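PDB 3TEF: Iron(III) ABC transporter, periplasmic iron-compound-binding protein from Vibrio cholerae, which probably binds catecholate siderophores carrying iron(III) in the periplasm and delivers them to an ABC transporter for iron uptake. Local coordinates for residues E7-K12 against A106-Q111; P62-L67 against E73-Q78; L216-R221 against Q234-D239. All blocks are in the same frame, centred on the assembly; numbering follows the deposited sequence.

Interaction 1 of 3, residues E7-K12 against A106-Q111; sequences EHRLGK and AAEADQ
A salt bridge reinforced by a side-chain-to-backbone hydrogen bond joins Arg9, at the tip of the N-terminal beta hairpin, to Ala107 and Glu108 in the loop between strand 102-104 and helix 113-128. Two neighbouring edge positions of one guanidinium group do the work. NE of Arg9 donates to OE2 of Glu108 at 2.7 Å, in a nearly straight bond (170°) that uses the syn lone pair of the carboxylate oxygen. NH2 of Arg9 reaches the carbonyl O of Ala107 at 2.9 Å, with a more bent N-H...O angle of 144°. Both acceptors lie in the guanidinium plane, and the two bonds together fix the rotation of that plane. The carboxylate is turned 78° against it; OE2 takes the bond, and OE1 of Glu108 stays 3.6 Å from NE of Arg9. Over one face of the guanidinium, CB of Ala106 packs 3.8 Å from NH2 of Arg9. A bend about chi2 turns the Glu108 carboxylate toward the arginine. Strands 3-8 and 11-16 form a two-stranded antiparallel hairpin, and a type I beta turn from His8 to Gly11 carries Arg9 at its second position. The turn is closed by paired backbone bonds, His8 N to Gly11 O at 2.8 Å and Gly11 N to His8 O at 3.0 Å. Pro87 also touches Arg9 and Ala106, while Ser116 OG of helix 113-128 binds the backbone N of Glu108, anchoring the loop that offers both acceptors.

Interaction 2 of 3, residues P62-L67 against E73-Q78; sequences PSAGSL and ETIYTQ
Thr74 and Ile75, on helix 72-77, pack against the carbonyl groups of Ser63 and Ala64 and the methyl of Ala64 in the preceding loop. The methyl CG2 of Thr74 sits 3.3 Å from the carbonyl O of Ser63, close for a carbon-oxygen contact. With OG1 set beside its own backbone N (chi1 -65°), Thr74 keeps the methyl on this oxygen and gives its hydroxyl to a water. That water accepts from Thr74 OG1 and donates to Ser63 O, at 2.8 Å from each of these oxygens. Deeper in, CG1 of Ile75 meets CB of Ala64 at 3.9 Å, while its terminal CD1 lies 3.6 Å from the carbonyl O of Ala64. At the other end, Pro62 CG rests 3.9 Å from NE2 of Gln78, whose bend at chi2 turns the amide back to the proline ring. An ST turn shapes the loop, Ser63 OG accepting from Gly65 N at 3.1 Å. Asp71 sets the helix start beside the loop, bonding the Ala64 backbone and, through OD1, Thr74 N; Ala64 and Ile75 both touch Ile25 of strand 22-25. Van der Waals packing thus dominates, much of it carbon against backbone oxygen, and a single water relays the hydrogen bonding between the two segments.

Interaction 3 of 3, residues L216-R221 against Q234-D239; sequences LLVVDR and QTFEND
Residues 216-220 of strand 215-220 and the last turn of helix 232-236 face each other across a side-chain layer, with Val218 and Phe236 as the nearest backbone pair, their CA atoms 9.2 Å apart. Beyond Phe236 the chain leaves the helix through an inverse gamma turn centred on Glu237, before Asn238 serves as N-cap of helix 239-242. The gap is bridged by one aromatic ring. Phe236 has its CG anti to the backbone N (chi1 -174°), extending the ring toward the strand, where Leu216 and Val218, two residues apart, point to meet it. Val218 makes the closer approach: its CG1 lies over one face of the ring, while its CG2 comes to 3.5 Å from CE2 of Phe236 and 3.7 Å from CZ of that ring. Leu216 instead brings CD2 to the ring edge, in plane, at 3.9 Å from CE2 of Phe236. Both thus reach the CE2-CZ side of the ring, and the contact is buried and apolar. Phe205 meets the Phe236 ring with planes at about 60°, and Ile208 of helix 205-211 touches both Leu216 and Phe236. Strand 252-254, parallel to 215-220, supplies Tyr254 against Val218 and Phe236, while Ala246 of helix 245-248 packs on Leu216.

From the N terminus, the chain first forms the hairpin of strands 3-8 and 11-16, whose tip meets the loop 106-111; interaction 1 closes this long excursion of 93 residues. Within that span lie the four strands of the parallel sheet and, between two of them, interaction 2, a short closure joining the loop 62-67 to helix 72-77. Interaction 3 follows in series, pinning helix 232-236 to strand 215-220 of the mixed sheet across a 12-residue connection. Interactions 1 and 3 lie on opposite sides of the chain's centre, about 31 Å apart between centres. None of the three contacts touches another, and none cross.

Interaction 1 of 3, residues E7-K12 against A106-Q111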
ATOM      1  N   GLU A   7      12.759  11.538   9.096  1.00 25.74           N
ATOM      2  CA  GLU A   7      13.415  10.242   8.992  1.00 26.93           C
ATOM      3  C   GLU A   7      12.530   9.264   8.227  1.00 29.43           C
ATOM      4  O   GLU A   7      11.364   9.045   8.576  1.00 25.13           O
ATOM      5  CB  GLU A   7      13.735   9.690  10.385  1.00 29.03           C
ATOM      6  CG  GLU A   7      14.676   8.492  10.364  1.00 34.64           C
ATOM      7  CD  GLU A   7      15.479   8.357  11.648  1.00 44.19           C
ATOM      8  OE1 GLU A   7      14.882   8.035  12.697  1.00 47.95           O
ATOM      9  OE2 GLU A   7      16.709   8.578  11.601  1.00 51.44           O
ATOM     10  N   HIS A   8      13.080   8.679   7.167  1.00 23.78           N
ATOM     11  CA  HIS A   8      12.302   7.760   6.358  1.00 22.71           C
ATOM     12  C   HIS A   8      13.172   6.600   5.899  1.00 19.53           C
ATOM     13  O   HIS A   8      14.338   6.466   6.327  1.00 21.94           O
ATOM     14  CB  HIS A   8      11.712   8.499   5.150  1.00 19.92           C
ATOM     15  CG  HIS A   8      12.754   9.109   4.271  1.00 20.71           C
ATOM     16  ND1 HIS A   8      13.174  10.414   4.414  1.00 25.34           N
ATOM     17  CD2 HIS A   8      13.489   8.575   3.275  1.00 16.87           C
ATOM     18  CE1 HIS A   8      14.124  10.661   3.530  1.00 17.06           C
ATOM     19  NE2 HIS A   8      14.335   9.567   2.825  1.00 21.85           N
ATOM     20  N   ARG A   9      12.622   5.745   5.045  1.00 19.46           N
ATOM     21  CA  ARG A   9      13.337   4.528   4.663  1.00 21.61           C
ATOM     22  C   ARG A   9      14.703   4.812   4.058  1.00 22.42           C
ATOM     23  O   ARG A   9      15.651   4.048   4.261  1.00 21.59           O
ATOM     24  CB  ARG A   9      12.526   3.665   3.703  1.00 25.05           C
ATOM     25  CG  ARG A   9      13.218   2.347   3.419  1.00 26.65           C
ATOM     26  CD  ARG A   9      12.603   1.638   2.242  1.00 29.11           C
ATOM     27  NE  ARG A   9      11.289   1.086   2.553  1.00 25.98           N
ATOM     28  CZ  ARG A   9      10.622   0.303   1.717  1.00 27.29           C
ATOM     29  NH1 ARG A   9      11.167  -0.007   0.542  1.00 31.51           N
ATOM     30  NH2 ARG A   9       9.432  -0.180   2.052  1.00 26.89           N
ATOM     31  N   LEU A  10      14.812   5.909   3.317  1.00 22.23           N
ATOM     32  CA  LEU A  10      16.058   6.201   2.612  1.00 23.56           C
ATOM     33  C   LEU A  10      16.896   7.267   3.338  1.00 19.84           C
ATOM     34  O   LEU A  10      17.673   7.993   2.721  1.00 22.58           O
ATOM     35  CB  LEU A  10      15.774   6.609   1.154  1.00 21.68           C
ATOM     36  CG  LEU A  10      15.376   5.536   0.120  1.00 27.18           C
ATOM     37  CD1 LEU A  10      16.498   5.189  -0.845  1.00 28.14           C
ATOM     38  CD2 LEU A  10      14.780   4.257   0.732  1.00 23.87           C
ATOM     39  N   GLY A  11      16.716   7.369   4.649  1.00 20.70           N
ATOM     40  CA  GLY A  11      17.556   8.239   5.452  1.00 25.01           C
ATOM     41  C   GLY A  11      16.839   9.443   6.022  1.00 23.35           C
ATOM     42  O   GLY A  11      15.645   9.374   6.322  1.00 23.94           O
ATOM     43  N   LYS A  12      17.575  10.540   6.177  1.00 23.92           N
ATOM     44  CA  LYS A  12      17.048  11.759   6.769  1.00 25.17           C
ATOM     45  C   LYS A  12      17.055  12.884   5.747  1.00 27.56           C
ATOM     46  O   LYS A  12      18.018  13.050   5.002  1.00 24.83           O
ATOM     47  CB  LYS A  12      17.880  12.166   7.994  1.00 30.19           C
ATOM     48  CG  LYS A  12      17.787  11.176   9.147  1.00 37.12           C
ATOM     49  CD  LYS A  12      18.779  11.525  10.246  1.00 36.60           C
ATOM     50  CE  LYS A  12      20.207  11.493   9.730  1.00 37.64           C
ATOM     51  NZ  LYS A  12      21.179  11.679  10.836  1.00 37.78           N
ATOM     52  N   ALA A 106       6.459   5.129   2.675  1.00 19.46           N
ATOM     53  CA  ALA A 106       6.367   3.689   2.498  1.00 19.88           C
ATOM     54  C   ALA A 106       6.144   2.956   3.806  1.00 19.49           C
ATOM     55  O   ALA A 106       6.519   3.447   4.876  1.00 24.54           O
ATOM     56  CB  ALA A 106       7.664   3.163   1.817  1.00 20.83           C
ATOM     57  N   ALA A 107       5.559   1.767   3.702  1.00 20.59           N
ATOM     58  CA  ALA A 107       5.380   0.872   4.847  1.00 22.83           C
ATOM     59  C   ALA A 107       6.639   0.036   5.061  1.00 26.30           C
ATOM     60  O   ALA A 107       7.391  -0.193   4.121  1.00 26.21           O
ATOM     61  CB  ALA A 107       4.227  -0.043   4.598  1.00 22.40           C
ATOM     62  N   GLU A 108       6.837  -0.442   6.288  1.00 23.10           N
ATOM     63  CA  GLU A 108       7.967  -1.332   6.603  1.00 27.73           C
ATOM     64  C   GLU A 108       7.468  -2.660   7.169  1.00 28.98           C
ATOM     65  O   GLU A 108       6.727  -2.684   8.150  1.00 29.73           O
ATOM     66  CB  GLU A 108       8.915  -0.670   7.597  1.00 29.23           C
ATOM     67  CG  GLU A 108       9.502   0.644   7.120  1.00 25.95           C
ATOM     68  CD  GLU A 108      10.294   0.480   5.847  1.00 29.81           C
ATOM     69  OE1 GLU A 108      10.916  -0.590   5.673  1.00 35.01           O
ATOM     70  OE2 GLU A 108      10.270   1.405   5.011  1.00 28.11           O
ATOM     71  N   ALA A 109       7.868  -3.761   6.544  1.00 28.34           N
ATOM     72  CA  ALA A 109       7.406  -5.085   6.963  1.00 28.80           C
ATOM     73  C   ALA A 109       7.883  -5.462   8.361  1.00 33.08           C
ATOM     74  O   ALA A 109       7.135  -6.057   9.145  1.00 31.11           O
ATOM     75  CB  ALA A 109       7.830  -6.147   5.940  1.00 31.02           C
ATOM     76  N   ASP A 110       9.128  -5.122   8.689  1.00 29.67           N
ATOM     77  CA  ASP A 110       9.651  -5.491  10.002  1.00 35.34           C
ATOM     78  C   ASP A 110       8.886  -4.857  11.173  1.00 36.14           C
ATOM     79  O   ASP A 110       8.449  -5.568  12.083  1.00 39.27           O
ATOM     80  CB  ASP A 110      11.181  -5.302  10.098  1.00 36.02           C
ATOM     81  CG  ASP A 110      11.612  -3.838  10.186  1.00 41.93           C
ATOM     82  OD1 ASP A 110      10.930  -2.947   9.634  1.00 37.60           O
ATOM     83  OD2 ASP A 110      12.675  -3.580  10.800  1.00 48.64           O
ATOM     84  N   GLN A 111       8.688  -3.544  11.153  1.00 33.35           N
ATOM     85  CA  GLN A 111       7.934  -2.912  12.242  1.00 36.56           C
ATOM     86  C   GLN A 111       6.424  -3.099  12.086  1.00 34.31           C
ATOM     87  O   GLN A 111       5.666  -2.964  13.047  1.00 35.26           O
ATOM     88  CB  GLN A 111       8.303  -1.434  12.406  1.00 37.10           C
ATOM     89  CG  GLN A 111       8.290  -0.637  11.130  1.00 43.57           C
ATOM     90  CD  GLN A 111       8.798   0.780  11.335  1.00 45.57           C
ATOM     91  OE1 GLN A 111       9.699   1.239  10.626  1.00 47.96           O
ATOM     92  NE2 GLN A 111       8.226   1.477  12.312  1.00 44.93           N
TER

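Interaction 2 of 3, residues P62-L67 against E73-Q78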
ATOM      1  N   PRO A  62       1.526  17.945 -14.804  1.00 24.92           N
ATOM      2  CA  PRO A  62       2.601  17.404 -15.642  1.00 26.14           C
ATOM      3  C   PRO A  62       3.106  16.077 -15.092  1.00 25.49           C
ATOM      4  O   PRO A  62       3.098  15.883 -13.880  1.00 21.74           O
ATOM      5  CB  PRO A  62       3.702  18.464 -15.536  1.00 30.20           C
ATOM      6  CG  PRO A  62       2.968  19.728 -15.232  1.00 28.45           C
ATOM      7  CD  PRO A  62       1.809  19.316 -14.352  1.00 24.78           C
ATOM      8  N   SER A  63       3.529  15.184 -15.979  1.00 25.31           N
ATOM      9  CA  SER A  63       3.977  13.860 -15.584  1.00 23.24           C
ATOM     10  C   SER A  63       5.360  13.922 -14.968  1.00 25.72           C
ATOM     11  O   SER A  63       6.291  14.452 -15.570  1.00 26.92           O
ATOM     12  CB  SER A  63       4.041  12.925 -16.785  1.00 25.47           C
ATOM     13  OG  SER A  63       4.572  11.673 -16.383  1.00 26.73           O
ATOM     14  N   ALA A  64       5.485  13.360 -13.775  1.00 22.73           N
ATOM     15  CA  ALA A  64       6.781  13.247 -13.121  1.00 20.72           C
ATOM     16  C   ALA A  64       7.401  11.879 -13.388  1.00 25.53           C
ATOM     17  O   ALA A  64       8.420  11.513 -12.777  1.00 22.97           O
ATOM     18  CB  ALA A  64       6.630  13.488 -11.635  1.00 22.00           C
ATOM     19  N   GLY A  65       6.787  11.127 -14.301  1.00 23.59           N
ATOM     20  CA  GLY A  65       7.268   9.810 -14.675  1.00 24.10           C
ATOM     21  C   GLY A  65       6.290   8.708 -14.326  1.00 26.51           C
ATOM     22  O   GLY A  65       5.104   8.972 -14.144  1.00 24.16           O
ATOM     23  N   SER A  66       6.783   7.475 -14.261  1.00 23.30           N
ATOM     24  CA  SER A  66       5.954   6.330 -13.909  1.00 21.12           C
ATOM     25  C   SER A  66       6.110   6.047 -12.426  1.00 22.35           C
ATOM     26  O   SER A  66       6.777   6.800 -11.733  1.00 24.65           O
ATOM     27  CB  SER A  66       6.364   5.100 -14.712  1.00 24.78           C
ATOM     28  OG  SER A  66       7.640   4.623 -14.298  1.00 24.98           O
ATOM     29  N   LEU A  67       5.481   4.976 -11.941  1.00 21.29           N
ATOM     30  CA  LEU A  67       5.630   4.593 -10.541  1.00 21.39           C
ATOM     31  C   LEU A  67       7.065   4.215 -10.227  1.00 20.18           C
ATOM     32  O   LEU A  67       7.500   4.342  -9.089  1.00 21.25           O
ATOM     33  CB  LEU A  67       4.723   3.414 -10.185  1.00 21.27           C
ATOM     34  CG  LEU A  67       3.211   3.592 -10.359  1.00 23.82           C
ATOM     35  CD1 LEU A  67       2.493   2.365  -9.789  1.00 22.37           C
ATOM     36  CD2 LEU A  67       2.699   4.867  -9.698  1.00 22.52           C
ATOM     37  N   GLU A  73      14.094  15.198 -15.973  1.00 26.77           N
ATOM     38  CA  GLU A  73      14.092  16.469 -16.682  1.00 28.81           C
ATOM     39  C   GLU A  73      12.851  17.294 -16.348  1.00 27.37           C
ATOM     40  O   GLU A  73      12.948  18.477 -16.028  1.00 27.37           O
ATOM     41  CB  GLU A  73      14.241  16.250 -18.193  1.00 30.51           C
ATOM     42  CG  GLU A  73      15.513  15.478 -18.570  1.00 37.65           C
ATOM     43  CD  GLU A  73      15.629  15.202 -20.066  1.00 47.81           C
ATOM     44  OE1 GLU A  73      14.703  15.571 -20.825  1.00 55.99           O
ATOM     45  OE2 GLU A  73      16.650  14.611 -20.483  1.00 57.36           O
ATOM     46  N   THR A  74      11.682  16.668 -16.390  1.00 27.33           N
ATOM     47  CA  THR A  74      10.454  17.397 -16.105  1.00 29.09           C
ATOM     48  C   THR A  74      10.419  17.822 -14.642  1.00 28.58           C
ATOM     49  O   THR A  74      10.038  18.942 -14.322  1.00 24.93           O
ATOM     50  CB  THR A  74       9.209  16.562 -16.441  1.00 31.77           C
ATOM     51  OG1 THR A  74       9.178  16.322 -17.853  1.00 36.87           O
ATOM     52  CG2 THR A  74       7.938  17.303 -16.029  1.00 33.08           C
ATOM     53  N   ILE A  75      10.835  16.924 -13.755  1.00 25.21           N
ATOM     54  CA  ILE A  75      10.855  17.243 -12.335  1.00 24.64           C
ATOM     55  C   ILE A  75      11.714  18.484 -12.071  1.00 25.58           C
ATOM     56  O   ILE A  75      11.319  19.383 -11.322  1.00 24.51           O
ATOM     57  CB  ILE A  75      11.327  16.035 -11.508  1.00 23.47           C
ATOM     58  CG1 ILE A  75      10.305  14.899 -11.661  1.00 26.16           C
ATOM     59  CG2 ILE A  75      11.522  16.425 -10.038  1.00 24.15           C
ATOM     60  CD1 ILE A  75      10.654  13.605 -10.951  1.00 24.11           C
ATOM     61  N   TYR A  76      12.890  18.535 -12.694  1.00 25.32           N
ATOM     62  CA  TYR A  76      13.777  19.681 -12.517  1.00 26.32           C
ATOM     63  C   TYR A  76      13.106  20.964 -12.997  1.00 27.36           C
ATOM     64  O   TYR A  76      13.192  22.005 -12.345  1.00 28.01           O
ATOM     65  CB  TYR A  76      15.096  19.477 -13.265  1.00 26.11           C
ATOM     66  CG  TYR A  76      16.042  20.643 -13.103  1.00 27.24           C
ATOM     67  CD1 TYR A  76      16.774  20.808 -11.936  1.00 28.90           C
ATOM     68  CD2 TYR A  76      16.188  21.592 -14.106  1.00 31.09           C
ATOM     69  CE1 TYR A  76      17.636  21.883 -11.774  1.00 29.63           C
ATOM     70  CE2 TYR A  76      17.044  22.674 -13.951  1.00 30.87           C
ATOM     71  CZ  TYR A  76      17.760  22.816 -12.787  1.00 33.35           C
ATOM     72  OH  TYR A  76      18.619  23.885 -12.633  1.00 36.84           O
ATOM     73  N   THR A  77      12.429  20.871 -14.132  1.00 27.13           N
ATOM     74  CA  THR A  77      11.725  22.012 -14.711  1.00 27.91           C
ATOM     75  C   THR A  77      10.635  22.551 -13.783  1.00 32.28           C
ATOM     76  O   THR A  77      10.373  23.755 -13.749  1.00 31.26           O
ATOM     77  CB  THR A  77      11.102  21.631 -16.055  1.00 32.40           C
ATOM     78  OG1 THR A  77      12.145  21.280 -16.978  1.00 37.63           O
ATOM     79  CG2 THR A  77      10.302  22.788 -16.622  1.00 41.24           C
ATOM     80  N   GLN A  78      10.011  21.657 -13.020  1.00 25.86           N
ATOM     81  CA  GLN A  78       8.948  22.047 -12.099  1.00 28.22           C
ATOM     82  C   GLN A  78       9.420  22.770 -10.834  1.00 27.35           C
ATOM     83  O   GLN A  78       8.602  23.263 -10.064  1.00 29.02           O
ATOM     84  CB  GLN A  78       8.082  20.832 -11.739  1.00 26.97           C
ATOM     85  CG  GLN A  78       7.333  20.262 -12.919  1.00 25.98           C
ATOM     86  CD  GLN A  78       6.281  21.226 -13.432  1.00 32.39           C
ATOM     87  OE1 GLN A  78       5.400  21.641 -12.681  1.00 39.30           O
ATOM     88  NE2 GLN A  78       6.380  21.604 -14.699  1.00 34.49           N
TER
HETATM   89  O   HOH W   1       6.873  14.721 -18.268  1.00 45.73           O

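Interaction 3 of 3, residues L216-R221 against Q234-D239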
ATOM      1  N   LEU A 216      -9.080 -17.061   3.342  1.00 27.60           N
ATOM      2  CA  LEU A 216      -8.260 -16.915   2.147  1.00 29.12           C
ATOM      3  C   LEU A 216      -8.404 -15.492   1.607  1.00 26.71           C
ATOM      4  O   LEU A 216      -9.494 -15.071   1.214  1.00 28.93           O
ATOM      5  CB  LEU A 216      -8.690 -17.952   1.109  1.00 28.59           C
ATOM      6  CG  LEU A 216      -7.914 -18.134  -0.195  1.00 31.82           C
ATOM      7  CD1 LEU A 216      -6.424 -18.354   0.053  1.00 29.36           C
ATOM      8  CD2 LEU A 216      -8.506 -19.299  -0.971  1.00 36.10           C
ATOM      9  N   LEU A 217      -7.300 -14.749   1.609  1.00 25.89           N
ATOM     10  CA  LEU A 217      -7.302 -13.368   1.140  1.00 25.59           C
ATOM     11  C   LEU A 217      -6.597 -13.319  -0.210  1.00 22.44           C
ATOM     12  O   LEU A 217      -5.436 -13.700  -0.326  1.00 25.13           O
ATOM     13  CB  LEU A 217      -6.568 -12.472   2.127  1.00 25.52           C
ATOM     14  CG  LEU A 217      -7.047 -12.639   3.570  1.00 26.26           C
ATOM     15  CD1 LEU A 217      -6.165 -11.897   4.562  1.00 23.46           C
ATOM     16  CD2 LEU A 217      -8.488 -12.176   3.679  1.00 26.83           C
ATOM     17  N   VAL A 218      -7.305 -12.847  -1.226  1.00 24.13           N
ATOM     18  CA  VAL A 218      -6.804 -12.932  -2.586  1.00 22.73           C
ATOM     19  C   VAL A 218      -6.566 -11.544  -3.155  1.00 23.99           C
ATOM     20  O   VAL A 218      -7.433 -10.674  -3.076  1.00 24.35           O
ATOM     21  CB  VAL A 218      -7.817 -13.670  -3.481  1.00 26.75           C
ATOM     22  CG1 VAL A 218      -7.335 -13.707  -4.929  1.00 27.11           C
ATOM     23  CG2 VAL A 218      -8.066 -15.074  -2.941  1.00 28.59           C
ATOM     24  N   VAL A 219      -5.384 -11.354  -3.742  1.00 22.60           N
ATOM     25  CA  VAL A 219      -5.019 -10.103  -4.406  1.00 18.86           C
ATOM     26  C   VAL A 219      -4.876 -10.351  -5.910  1.00 23.49           C
ATOM     27  O   VAL A 219      -3.981 -11.077  -6.349  1.00 24.02           O
ATOM     28  CB  VAL A 219      -3.671  -9.545  -3.842  1.00 24.39           C
ATOM     29  CG1 VAL A 219      -3.271  -8.248  -4.554  1.00 26.38           C
ATOM     30  CG2 VAL A 219      -3.762  -9.323  -2.319  1.00 23.38           C
ATOM     31  N   ASP A 220      -5.775  -9.757  -6.690  1.00 25.76           N
ATOM     32  CA  ASP A 220      -5.788  -9.937  -8.143  1.00 29.30           C
ATOM     33  C   ASP A 220      -4.924  -8.867  -8.788  1.00 27.23           C
ATOM     34  O   ASP A 220      -5.408  -7.803  -9.157  1.00 31.68           O
ATOM     35  CB  ASP A 220      -7.221  -9.845  -8.665  1.00 30.30           C
ATOM     36  CG  ASP A 220      -7.324 -10.110 -10.164  1.00 37.70           C
ATOM     37  OD1 ASP A 220      -6.311 -10.508 -10.781  1.00 36.49           O
ATOM     38  OD2 ASP A 220      -8.431  -9.937 -10.718  1.00 43.29           O
ATOM     39  N   ARG A 221      -3.634  -9.143  -8.909  1.00 29.50           N
ATOM     40  CA  ARG A 221      -2.718  -8.126  -9.394  1.00 29.48           C
ATOM     41  C   ARG A 221      -3.085  -7.657 -10.801  1.00 33.87           C
ATOM     42  O   ARG A 221      -2.885  -6.495 -11.149  1.00 34.22           O
ATOM     43  CB  ARG A 221      -1.284  -8.637  -9.360  1.00 31.42           C
ATOM     44  CG  ARG A 221      -0.281  -7.633  -9.867  1.00 31.68           C
ATOM     45  CD  ARG A 221       1.129  -8.113  -9.587  1.00 32.21           C
ATOM     46  NE  ARG A 221       2.108  -7.158 -10.086  1.00 40.59           N
ATOM     47  CZ  ARG A 221       2.538  -7.130 -11.341  1.00 46.60           C
ATOM     48  NH1 ARG A 221       2.075  -8.017 -12.216  1.00 48.76           N
ATOM     49  NH2 ARG A 221       3.432  -6.224 -11.724  1.00 47.04           N
ATOM     50  N   GLN A 234     -14.385 -15.682 -10.851  1.00 46.67           N
ATOM     51  CA  GLN A 234     -14.963 -16.687 -11.737  1.00 46.73           C
ATOM     52  C   GLN A 234     -13.990 -17.832 -12.003  1.00 48.14           C
ATOM     53  O   GLN A 234     -14.376 -19.000 -12.021  1.00 48.71           O
ATOM     54  CB  GLN A 234     -15.418 -16.054 -13.057  1.00 47.65           C
ATOM     55  CG  GLN A 234     -15.773 -17.068 -14.142  1.00 45.57           C
ATOM     56  CD  GLN A 234     -16.948 -17.957 -13.766  1.00 50.80           C
ATOM     57  OE1 GLN A 234     -17.747 -17.619 -12.891  1.00 54.88           O
ATOM     58  NE2 GLN A 234     -17.055 -19.108 -14.429  1.00 47.51           N
ATOM     59  N   THR A 235     -12.722 -17.495 -12.191  1.00 47.18           N
ATOM     60  CA  THR A 235     -11.718 -18.493 -12.530  1.00 48.17           C
ATOM     61  C   THR A 235     -10.989 -19.043 -11.302  1.00 48.05           C
ATOM     62  O   THR A 235     -10.650 -20.229 -11.254  1.00 47.14           O
ATOM     63  CB  THR A 235     -10.699 -17.935 -13.544  1.00 51.54           C
ATOM     64  OG1 THR A 235     -10.298 -16.617 -13.145  1.00 50.68           O
ATOM     65  CG2 THR A 235     -11.325 -17.865 -14.931  1.00 45.79           C
ATOM     66  N   PHE A 236     -10.761 -18.184 -10.311  1.00 45.64           N
ATOM     67  CA  PHE A 236     -10.030 -18.570  -9.106  1.00 43.02           C
ATOM     68  C   PHE A 236     -10.761 -19.658  -8.334  1.00 39.34           C
ATOM     69  O   PHE A 236     -10.145 -20.562  -7.775  1.00 40.05           O
ATOM     70  CB  PHE A 236      -9.814 -17.358  -8.199  1.00 40.35           C
ATOM     71  CG  PHE A 236      -8.952 -17.644  -6.997  1.00 36.94           C
ATOM     72  CD1 PHE A 236      -7.579 -17.761  -7.125  1.00 37.89           C
ATOM     73  CD2 PHE A 236      -9.516 -17.790  -5.742  1.00 36.76           C
ATOM     74  CE1 PHE A 236      -6.785 -18.023  -6.022  1.00 34.47           C
ATOM     75  CE2 PHE A 236      -8.731 -18.056  -4.636  1.00 35.45           C
ATOM     76  CZ  PHE A 236      -7.363 -18.170  -4.774  1.00 31.83           C
ATOM     77  N   GLU A 237     -12.084 -19.569  -8.309  1.00 41.36           N
ATOM     78  CA  GLU A 237     -12.869 -20.511  -7.533  1.00 42.15           C
ATOM     79  C   GLU A 237     -13.145 -21.773  -8.337  1.00 45.07           C
ATOM     80  O   GLU A 237     -14.266 -22.009  -8.789  1.00 44.55           O
ATOM     81  CB  GLU A 237     -14.157 -19.855  -7.041  1.00 44.79           C
ATOM     82  CG  GLU A 237     -13.905 -18.530  -6.346  1.00 42.66           C
ATOM     83  CD  GLU A 237     -15.046 -18.102  -5.453  1.00 47.40           C
ATOM     84  OE1 GLU A 237     -16.209 -18.430  -5.774  1.00 50.04           O
ATOM     85  OE2 GLU A 237     -14.778 -17.447  -4.422  1.00 43.12           O
ATOM     86  N   ASN A 238     -12.097 -22.569  -8.525  1.00 41.73           N
ATOM     87  CA  ASN A 238     -12.208 -23.848  -9.209  1.00 43.05           C
ATOM     88  C   ASN A 238     -12.472 -24.962  -8.207  1.00 44.13           C
ATOM     89  O   ASN A 238     -12.739 -24.695  -7.039  1.00 44.05           O
ATOM     90  CB  ASN A 238     -10.943 -24.133 -10.012  1.00 42.07           C
ATOM     91  CG  ASN A 238      -9.684 -24.033  -9.171  1.00 40.66           C
ATOM     92  OD1 ASN A 238      -9.693 -24.333  -7.976  1.00 40.00           O
ATOM     93  ND2 ASN A 238      -8.591 -23.605  -9.796  1.00 42.31           N
ATOM     94  N   ASP A 239     -12.386 -26.207  -8.662  1.00 48.98           N
ATOM     95  CA  ASP A 239     -12.669 -27.358  -7.805  1.00 49.82           C
ATOM     96  C   ASP A 239     -11.765 -27.448  -6.576  1.00 49.94           C
ATOM     97  O   ASP A 239     -12.229 -27.795  -5.487  1.00 51.02           O
ATOM     98  CB  ASP A 239     -12.594 -28.665  -8.605  1.00 53.47           C
ATOM     99  CG  ASP A 239     -13.575 -28.699  -9.766  1.00 62.45           C
ATOM    100  OD1 ASP A 239     -14.785 -28.896  -9.517  1.00 64.74           O
ATOM    101  OD2 ASP A 239     -13.138 -28.532 -10.927  1.00 60.90           O
TER